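Local structure of glutathione s-transferase (Sphingomonas paucimobilis, 1F2E) at residues Leu18-Ala23 against Arg188-Ala193; His106-Pro111 against Glu127-His132; Ala135-Leu140 against Ala173-Leu178. The protein binds glutathione and probably catalyses its transfer to electrophilic substrates. All coordinates share one frame; numbering follows the deposited sequence.

Interaction 1 (Leu18-Ala23 against Arg188-Ala193); sequences LRETGA and RPAVGA
Arg-19 lies along the first turn of helix 189-198. Its CB lies 3.8 Å from Ala-190 CB, where the two helices come nearest. From CG to NE the chain is extended, so it runs straight past the turn: CD comes 3.7 Å from Ala-190 O, and farther out NH1 brushes Ala-193 CB at 3.9 Å. The guanidinium has Ala-193 O over the centre of one face, 4.0 Å above its plane, and His-15 takes a weak hydrogen bond from NH2. One residue on, Glu-20 bends at chi2 (-77°) and presents both carboxylate oxygens to Arg-188 in a side-on, two-pronged salt bridge: Arg-188 NE donates to Glu-20 OE2 and Arg-188 NH2 to Glu-20 OE1, each at 2.8 Å. Both bonds are nearly straight and in the guanidinium plane, but reach the syn sides of the oxygens from out of the carboxylate plane, the planes being 37° apart. OE2 also accepts from a water that in turn accepts from Ala-190 N, while Phe-151 meets Arg-188 in a cation-pi contact. The contact joins helix 12-21, between strands 2-5 and 26-31 of the thioredoxin-like domain, to the chain's last helix, with helix 153-161 packed against Glu-20 and Val-191.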
loop_
_atom_site.group_PDB
_atom_site.type_symbol
_atom_site.label_atom_id
_atom_site.label_comp_id
_atom_site.label_asym_id
_atom_site.label_seq_id
_atom_site.Cartn_x
_atom_site.Cartn_y
_atom_site.Cartn_z
ATOM N N LEU A 18 -11.167 14.047 -6.815
ATOM C CA LEU A 18 -11.518 14.545 -8.138
ATOM C C LEU A 18 -12.294 15.863 -8.006
ATOM O O LEU A 18 -12.134 16.775 -8.819
ATOM C CB LEU A 18 -12.346 13.495 -8.892
ATOM C CG LEU A 18 -11.519 12.387 -9.552
ATOM C CD1 LEU A 18 -12.407 11.232 -9.965
ATOM C CD2 LEU A 18 -10.788 12.960 -10.769
ATOM N N ARG A 19 -13.125 15.972 -6.978
ATOM C CA ARG A 19 -13.873 17.209 -6.782
ATOM C C ARG A 19 -12.929 18.320 -6.297
ATOM O O ARG A 19 -13.079 19.475 -6.683
ATOM C CB ARG A 19 -15.028 16.982 -5.801
ATOM C CG ARG A 19 -16.143 16.120 -6.395
ATOM C CD ARG A 19 -17.198 15.724 -5.365
ATOM N NE ARG A 19 -18.248 14.906 -5.971
ATOM C CZ ARG A 19 -19.242 15.391 -6.708
ATOM N NH1 ARG A 19 -19.337 16.699 -6.928
ATOM N NH2 ARG A 19 -20.128 14.573 -7.247
ATOM N N GLU A 20 -11.940 17.968 -5.480
ATOM C CA GLU A 20 -10.979 18.963 -4.996
ATOM C C GLU A 20 -10.192 19.579 -6.161
ATOM O O GLU A 20 -9.921 20.779 -6.170
ATOM C CB GLU A 20 -9.976 18.333 -4.023
ATOM C CG GLU A 20 -10.499 17.996 -2.620
ATOM C CD GLU A 20 -10.620 19.213 -1.719
ATOM O OE1 GLU A 20 -9.901 20.211 -1.947
ATOM O OE2 GLU A 20 -11.421 19.166 -0.768
ATOM N N THR A 21 -9.815 18.758 -7.138
ATOM C CA THR A 21 -9.043 19.250 -8.276
ATOM C C THR A 21 -9.906 19.954 -9.319
ATOM O O THR A 21 -9.383 20.588 -10.230
ATOM C CB THR A 21 -8.280 18.107 -8.986
ATOM O OG1 THR A 21 -9.222 17.180 -9.545
ATOM C CG2 THR A 21 -7.362 17.382 -8.002
ATOM N N GLY A 22 -11.223 19.831 -9.183
ATOM C CA GLY A 22 -12.135 20.455 -10.125
ATOM C C GLY A 22 -12.138 19.811 -11.502
ATOM O O GLY A 22 -12.541 20.425 -12.484
ATOM N N ALA A 23 -11.701 18.562 -11.582
ATOM C CA ALA A 23 -11.644 17.862 -12.858
ATOM C C ALA A 23 -13.011 17.424 -13.360
ATOM O O ALA A 23 -13.951 17.266 -12.588
ATOM C CB ALA A 23 -10.733 16.645 -12.732
ATOM N N ARG A 188 -15.188 20.968 4.093
ATOM C CA ARG A 188 -14.771 21.364 2.756
ATOM C C ARG A 188 -15.905 21.136 1.759
ATOM O O ARG A 188 -16.656 20.162 1.865
ATOM C CB ARG A 188 -13.519 20.581 2.338
ATOM C CG ARG A 188 -12.286 20.913 3.177
ATOM C CD ARG A 188 -11.093 20.050 2.749
ATOM N NE ARG A 188 -10.505 20.493 1.484
ATOM C CZ ARG A 188 -9.531 21.397 1.397
ATOM N NH1 ARG A 188 -9.033 21.954 2.498
ATOM N NH2 ARG A 188 -9.041 21.738 0.215
ATOM N N PRO A 189 -16.053 22.043 0.779
ATOM C CA PRO A 189 -17.115 21.916 -0.230
ATOM C C PRO A 189 -17.025 20.634 -1.053
ATOM O O PRO A 189 -18.043 20.020 -1.376
ATOM C CB PRO A 189 -16.950 23.181 -1.077
ATOM C CG PRO A 189 -15.487 23.515 -0.913
ATOM C CD PRO A 189 -15.256 23.262 0.557
ATOM N N ALA A 190 -15.809 20.214 -1.379
ATOM C CA ALA A 190 -15.627 19.000 -2.162
ATOM C C ALA A 190 -16.073 17.764 -1.370
ATOM O O ALA A 190 -16.650 16.839 -1.928
ATOM C CB ALA A 190 -14.156 18.861 -2.578
ATOM N N VAL A 191 -15.799 17.760 -0.068
ATOM C CA VAL A 191 -16.166 16.639 0.788
ATOM C C VAL A 191 -17.671 16.485 0.864
ATOM O O VAL A 191 -18.207 15.412 0.581
ATOM C CB VAL A 191 -15.603 16.813 2.219
ATOM C CG1 VAL A 191 -16.153 15.729 3.133
ATOM C CG2 VAL A 191 -14.075 16.732 2.185
ATOM N N GLY A 192 -18.352 17.567 1.231
ATOM C CA GLY A 192 -19.791 17.523 1.329
ATOM C C GLY A 192 -20.476 17.260 0.001
ATOM O O GLY A 192 -21.539 16.643 -0.038
ATOM N N ALA A 193 -19.885 17.726 -1.095
ATOM C CA ALA A 193 -20.503 17.513 -2.394
ATOM C C ALA A 193 -20.436 16.030 -2.718
ATOM O O ALA A 193 -21.379 15.468 -3.273
ATOM C CB ALA A 193 -19.790 18.339 -3.472
HETATM O O HOH W 1 -13.037 21.506 -1.144
#

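Interaction 2 (His106-Pro111 against Glu127-His132); sequences HKAFVP and ESVKNH. With GSH (glutathione), chain E.
Ala-108 and Val-129 sit at the closest point between two neighbouring antiparallel helices of the all-helical C-terminal domain of the transferase fold. Helices 89-113 and 119-141 follow each other in the chain as a helical hairpin; at this point their axes pass 8.8 Å apart, with directions 155° apart. The backbone N atoms of Lys-107 and Pro-111 lack a bond to the preceding turn, and helix 89-113 bends here.

Apolar packing carries most of the contact. Both methyls of Val-129 meet Phe-109. CG1, anti to the backbone N (chi1 174°), touches the rim of the ring at CE1 and CZ, 3.7 Å from Phe-109 CZ, while CG2 lies over the face and also reaches Ala-108, 4.0 Å from its CB and 3.5 Å from its O. Ala-108 CB in turn touches both Ser-128 OG and His-132 CD2, the latter at the edge of its imidazole.

Aromatic contacts come next. Phe-109 offers its face to Val-129 in a CH-pi contact, with CG2 4.1 Å from the ring centroid and only 10° off the normal. Phe-105 and Trp-164 also meet this ring edge-to-face.

Polar partners belong to the other side of helix 89-113. Lys-107 NZ forms a salt bridge to Glu-104 of the second subunit, whose OE1 also bonds to the bound glutathione, placing this turn near both the dimer interface and the ligand pocket. His-106 belongs to that pocket and brings CE1 within 3.6 Å of the glutathione OE1, and its NE2 lies 3.9 Å from the ligand sulphur SG2.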
loop_
_atom_site.group_PDB
_atom_site.type_symbol
_atom_site.label_atom_id
_atom_site.label_comp_id
_atom_site.label_asym_id
_atom_site.label_seq_id
_atom_site.Cartn_x
_atom_site.Cartn_y
_atom_site.Cartn_z
ATOM N N HIS A 106 -6.286 0.686 6.647
ATOM C CA HIS A 106 -7.445 0.197 5.904
ATOM C C HIS A 106 -7.641 -1.302 6.113
ATOM O O HIS A 106 -8.764 -1.769 6.321
ATOM C CB HIS A 106 -7.274 0.506 4.409
ATOM C CG HIS A 106 -8.450 0.128 3.563
ATOM N ND1 HIS A 106 -8.540 0.461 2.226
ATOM C CD2 HIS A 106 -9.571 -0.579 3.849
ATOM C CE1 HIS A 106 -9.660 -0.028 1.725
ATOM N NE2 HIS A 106 -10.304 -0.664 2.689
ATOM N N LYS A 107 -6.546 -2.051 6.078
ATOM C CA LYS A 107 -6.623 -3.495 6.242
ATOM C C LYS A 107 -7.056 -3.963 7.622
ATOM O O LYS A 107 -7.627 -5.047 7.755
ATOM C CB LYS A 107 -5.291 -4.132 5.840
ATOM C CG LYS A 107 -5.066 -4.063 4.333
ATOM C CD LYS A 107 -6.284 -4.647 3.604
ATOM C CE LYS A 107 -6.160 -4.573 2.088
ATOM N NZ LYS A 107 -7.279 -5.299 1.409
ATOM N N ALA A 108 -6.812 -3.146 8.643
ATOM C CA ALA A 108 -7.202 -3.502 10.006
ATOM C C ALA A 108 -8.722 -3.588 10.161
ATOM O O ALA A 108 -9.220 -4.271 11.060
ATOM C CB ALA A 108 -6.635 -2.486 10.995
ATOM N N PHE A 109 -9.446 -2.897 9.280
ATOM C CA PHE A 109 -10.914 -2.860 9.285
ATOM C C PHE A 109 -11.581 -4.075 8.642
ATOM O O PHE A 109 -12.641 -4.511 9.083
ATOM C CB PHE A 109 -11.423 -1.632 8.518
ATOM C CG PHE A 109 -11.276 -0.335 9.255
ATOM C CD1 PHE A 109 -12.270 0.099 10.133
ATOM C CD2 PHE A 109 -10.154 0.459 9.067
ATOM C CE1 PHE A 109 -12.149 1.300 10.809
ATOM C CE2 PHE A 109 -10.017 1.675 9.742
ATOM C CZ PHE A 109 -11.017 2.095 10.615
ATOM N N VAL A 110 -10.973 -4.594 7.581
ATOM C CA VAL A 110 -11.529 -5.716 6.832
ATOM C C VAL A 110 -12.362 -6.715 7.635
ATOM O O VAL A 110 -13.540 -6.915 7.342
ATOM C CB VAL A 110 -10.408 -6.463 6.052
ATOM C CG1 VAL A 110 -10.964 -7.720 5.392
ATOM C CG2 VAL A 110 -9.825 -5.532 4.982
ATOM N N PRO A 111 -11.770 -7.345 8.663
ATOM C CA PRO A 111 -12.509 -8.318 9.474
ATOM C C PRO A 111 -13.827 -7.788 10.043
ATOM O O PRO A 111 -14.781 -8.546 10.208
ATOM C CB PRO A 111 -11.513 -8.677 10.577
ATOM C CG PRO A 111 -10.183 -8.491 9.916
ATOM C CD PRO A 111 -10.384 -7.202 9.147
ATOM N N GLU A 127 -9.421 -4.232 18.293
ATOM C CA GLU A 127 -8.243 -3.856 19.060
ATOM C C GLU A 127 -7.159 -3.280 18.147
ATOM O O GLU A 127 -6.480 -2.321 18.519
ATOM C CB GLU A 127 -7.698 -5.058 19.834
ATOM C CG GLU A 127 -6.351 -4.795 20.503
ATOM C CD GLU A 127 -5.886 -5.948 21.377
ATOM O OE1 GLU A 127 -6.474 -7.054 21.285
ATOM O OE2 GLU A 127 -4.928 -5.747 22.152
ATOM N N SER A 128 -7.000 -3.857 16.956
ATOM C CA SER A 128 -6.002 -3.363 16.004
ATOM C C SER A 128 -6.401 -1.973 15.482
ATOM O O SER A 128 -5.561 -1.070 15.382
ATOM C CB SER A 128 -5.848 -4.332 14.830
ATOM O OG SER A 128 -4.848 -3.866 13.937
ATOM N N VAL A 129 -7.677 -1.801 15.146
ATOM C CA VAL A 129 -8.160 -0.502 14.686
ATOM C C VAL A 129 -7.944 0.530 15.793
ATOM O O VAL A 129 -7.501 1.647 15.526
ATOM C CB VAL A 129 -9.670 -0.545 14.302
ATOM C CG1 VAL A 129 -10.179 0.865 13.957
ATOM C CG2 VAL A 129 -9.864 -1.466 13.101
ATOM N N LYS A 130 -8.230 0.152 17.037
ATOM C CA LYS A 130 -8.044 1.071 18.157
ATOM C C LYS A 130 -6.582 1.436 18.349
ATOM O O LYS A 130 -6.262 2.575 18.675
ATOM C CB LYS A 130 -8.568 0.474 19.469
ATOM C CG LYS A 130 -10.078 0.476 19.617
ATOM C CD LYS A 130 -10.455 0.008 21.006
ATOM C CE LYS A 130 -11.944 -0.115 21.176
ATOM N NZ LYS A 130 -12.263 -0.622 22.537
ATOM N N ASN A 131 -5.695 0.466 18.156
ATOM C CA ASN A 131 -4.271 0.723 18.324
ATOM C C ASN A 131 -3.765 1.712 17.287
ATOM O O ASN A 131 -2.914 2.542 17.583
ATOM C CB ASN A 131 -3.471 -0.578 18.241
ATOM C CG ASN A 131 -2.023 -0.393 18.660
ATOM O OD1 ASN A 131 -1.176 -0.006 17.861
ATOM N ND2 ASN A 131 -1.741 -0.656 19.931
ATOM N N HIS A 132 -4.281 1.623 16.066
ATOM C CA HIS A 132 -3.859 2.556 15.030
ATOM C C HIS A 132 -4.465 3.921 15.346
ATOM O O HIS A 132 -3.793 4.960 15.225
ATOM C CB HIS A 132 -4.339 2.096 13.655
ATOM C CG HIS A 132 -3.545 0.969 13.074
ATOM N ND1 HIS A 132 -2.198 1.071 12.798
ATOM C CD2 HIS A 132 -3.918 -0.270 12.675
ATOM C CE1 HIS A 132 -1.778 -0.054 12.249
ATOM N NE2 HIS A 132 -2.802 -0.884 12.162
HETATM N N1 GSH E . -5.834 -2.176 -1.675
HETATM C CA1 GSH E . -6.939 -1.662 -2.483
HETATM C C1 GSH E . -6.840 -0.115 -2.697
HETATM O O11 GSH E . -5.882 0.512 -2.163
HETATM O O12 GSH E . -7.731 0.439 -3.411
HETATM C CB1 GSH E . -8.227 -2.076 -1.735
HETATM C CG1 GSH E . -9.597 -1.795 -2.387
HETATM C CD1 GSH E . -10.746 -2.295 -1.515
HETATM O OE1 GSH E . -10.542 -2.782 -0.400
HETATM N N2 GSH E . -11.974 -2.181 -2.048
HETATM C CA2 GSH E . -13.216 -2.613 -1.386
HETATM C C2 GSH E . -14.053 -3.419 -2.350
HETATM O O2 GSH E . -14.316 -2.959 -3.468
HETATM C CB2 GSH E . -14.064 -1.423 -0.927
HETATM S SG2 GSH E . -13.338 -0.352 0.312
HETATM N N3 GSH E . -14.467 -4.618 -1.935
HETATM C CA3 GSH E . -15.273 -5.486 -2.799
HETATM C C3 GSH E . -16.508 -5.964 -2.103
HETATM O O31 GSH E . -16.803 -5.440 -0.992
HETATM O O32 GSH E . -17.176 -6.864 -2.683
#

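Interaction 3 (Ala135-Leu140 against Ala173-Leu178); sequences ALDKEL and AAYPAL
Two flat groups lie close together here, the Tyr-175 ring and the Asp-137 carboxylate, their planes 64° apart. Ala-174 CB lies 3.8 Å above one face of the ring, displaced toward the rim, and it is Asp-137 CB that reaches the ring, obliquely, at CD2. The carboxylate lies against Tyr-175 CB, 3.5 Å from Asp-137 OD2, and against Pro-176 CD, with OD2 turned to the amides of Ala-177 and Leu-178.

With CG anti to the backbone N (chi1 -178°), Asp-137 reaches out from helix 119-141 to the start of helix 176-185. OD2 accepts from Leu-178 N at 3.0 Å, nearly along its C-O axis and with an N-H...O angle of 150°. Ala-177 N is only 2.8 Å from the same oxygen, but its bond is badly bent and weak. Tyr-175 is the N-cap residue, so both amides belong to the first turn, where a helix supplies no acceptor from a preceding turn. An acidic side chain from another helix of the C-terminal domain thus meets the N-terminal end of this one, whose dipole would probably favour the negative charge. An alanine in place of Asp-137 would probably leave these first-turn amides without that acceptor and open a gap beside Tyr-175 and Pro-176.

Beside the polar grip the packing is apolar. Leu-178 CG lies 3.6 Å from Asp-137 CA, and its CD2 touches Leu-140 CD1 at 3.7 Å and Leu-136 CB at 4.1 Å. Leu-158 of helix 153-161 packs on both Leu-136 and Leu-140, and Leu-162 touches Leu-178.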
loop_
_atom_site.group_PDB
_atom_site.type_symbol
_atom_site.label_atom_id
_atom_site.label_comp_id
_atom_site.label_asym_id
_atom_site.label_seq_id
_atom_site.Cartn_x
_atom_site.Cartn_y
_atom_site.Cartn_z
ATOM N N ALA A 135 -2.430 5.761 17.954
ATOM C CA ALA A 135 -1.168 6.263 17.397
ATOM C C ALA A 135 -1.424 7.455 16.489
ATOM O O ALA A 135 -0.714 8.459 16.556
ATOM C CB ALA A 135 -0.448 5.160 16.616
ATOM N N LEU A 136 -2.440 7.345 15.641
ATOM C CA LEU A 136 -2.784 8.434 14.736
ATOM C C LEU A 136 -3.194 9.691 15.505
ATOM O O LEU A 136 -2.830 10.804 15.122
ATOM C CB LEU A 136 -3.925 8.007 13.801
ATOM C CG LEU A 136 -3.555 6.941 12.759
ATOM C CD1 LEU A 136 -4.809 6.379 12.115
ATOM C CD2 LEU A 136 -2.630 7.557 11.695
ATOM N N ASP A 137 -3.945 9.513 16.589
ATOM C CA ASP A 137 -4.409 10.648 17.384
ATOM C C ASP A 137 -3.231 11.416 17.984
ATOM O O ASP A 137 -3.167 12.647 17.906
ATOM C CB ASP A 137 -5.360 10.165 18.489
ATOM C CG ASP A 137 -5.924 11.306 19.322
ATOM O OD1 ASP A 137 -5.496 11.454 20.487
ATOM O OD2 ASP A 137 -6.793 12.060 18.820
ATOM N N LYS A 138 -2.312 10.669 18.581
ATOM C CA LYS A 138 -1.100 11.207 19.186
ATOM C C LYS A 138 -0.306 11.942 18.106
ATOM O O LYS A 138 0.239 13.022 18.330
ATOM C CB LYS A 138 -0.272 10.045 19.747
ATOM C CG LYS A 138 1.055 10.417 20.376
ATOM C CD LYS A 138 1.791 9.144 20.798
ATOM C CE LYS A 138 3.115 9.443 21.486
ATOM N NZ LYS A 138 3.839 8.192 21.854
ATOM N N GLU A 139 -0.267 11.341 16.924
ATOM C CA GLU A 139 0.452 11.901 15.793
ATOM C C GLU A 139 -0.177 13.196 15.272
ATOM O O GLU A 139 0.522 14.182 15.042
ATOM C CB GLU A 139 0.514 10.858 14.672
ATOM C CG GLU A 139 1.601 11.089 13.662
ATOM C CD GLU A 139 1.669 9.988 12.618
ATOM O OE1 GLU A 139 1.714 8.802 13.005
ATOM O OE2 GLU A 139 1.683 10.303 11.411
ATOM N N LEU A 140 -1.493 13.205 15.091
ATOM C CA LEU A 140 -2.147 14.403 14.574
ATOM C C LEU A 140 -2.427 15.469 15.621
ATOM O O LEU A 140 -2.913 16.550 15.295
ATOM C CB LEU A 140 -3.432 14.033 13.833
ATOM C CG LEU A 140 -3.196 13.513 12.407
ATOM C CD1 LEU A 140 -4.482 12.952 11.822
ATOM C CD2 LEU A 140 -2.664 14.652 11.541
ATOM N N ALA A 173 -15.002 9.465 20.257
ATOM C CA ALA A 173 -14.851 10.501 21.284
ATOM C C ALA A 173 -13.572 10.237 22.063
ATOM O O ALA A 173 -13.067 11.101 22.788
ATOM C CB ALA A 173 -16.041 10.498 22.227
ATOM N N ALA A 174 -13.048 9.031 21.906
ATOM C CA ALA A 174 -11.816 8.656 22.574
ATOM C C ALA A 174 -10.602 9.313 21.910
ATOM O O ALA A 174 -9.562 9.445 22.531
ATOM C CB ALA A 174 -11.664 7.129 22.569
ATOM N N TYR A 175 -10.729 9.735 20.656
ATOM C CA TYR A 175 -9.598 10.366 19.960
ATOM C C TYR A 175 -9.918 11.814 19.573
ATOM O O TYR A 175 -10.267 12.104 18.429
ATOM C CB TYR A 175 -9.237 9.533 18.728
ATOM C CG TYR A 175 -9.246 8.052 19.037
ATOM C CD1 TYR A 175 -10.355 7.264 18.734
ATOM C CD2 TYR A 175 -8.195 7.464 19.734
ATOM C CE1 TYR A 175 -10.424 5.921 19.124
ATOM C CE2 TYR A 175 -8.248 6.125 20.131
ATOM C CZ TYR A 175 -9.368 5.358 19.823
ATOM O OH TYR A 175 -9.426 4.038 20.217
ATOM N N PRO A 176 -9.790 12.742 20.536
ATOM C CA PRO A 176 -10.056 14.177 20.373
ATOM C C PRO A 176 -9.335 14.859 19.210
ATOM O O PRO A 176 -9.949 15.637 18.479
ATOM C CB PRO A 176 -9.647 14.763 21.726
ATOM C CG PRO A 176 -9.853 13.633 22.671
ATOM C CD PRO A 176 -9.293 12.466 21.898
ATOM N N ALA A 177 -8.045 14.582 19.039
ATOM C CA ALA A 177 -7.289 15.202 17.949
ATOM C C ALA A 177 -7.829 14.739 16.593
ATOM O O ALA A 177 -7.945 15.532 15.658
ATOM C CB ALA A 177 -5.807 14.865 18.066
ATOM N N LEU A 178 -8.159 13.456 16.484
ATOM C CA LEU A 178 -8.713 12.945 15.232
ATOM C C LEU A 178 -10.084 13.583 14.991
ATOM O O LEU A 178 -10.402 13.990 13.874
ATOM C CB LEU A 178 -8.825 11.418 15.281
ATOM C CG LEU A 178 -7.482 10.700 15.469
ATOM C CD1 LEU A 178 -7.694 9.206 15.353
ATOM C CD2 LEU A 178 -6.479 11.172 14.409
#

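How the interactions relate
From the N terminus, helix 12-21 of the thioredoxin-like domain opens the longest loop, which interaction 1 closes only at helix 189-198, near the end of the chain. Interactions 2 and 3 both fall within that span. Interaction 2 closes a short loop between helices 89-113 and 119-141; interaction 3 follows in series, taking helix 119-141 farther along to meet the start of helix 176-185. Their centres lie 15 Å apart and they touch where Lys-130 CG packs 3.7 Å from Tyr-175 OH. Helix 176-185 is followed directly by helix 189-198 of interaction 1, yet interactions 1 and 3 do not touch, their nearest atoms about 12 Å apart. Interaction 2 lies across the chain's centre from interaction 1.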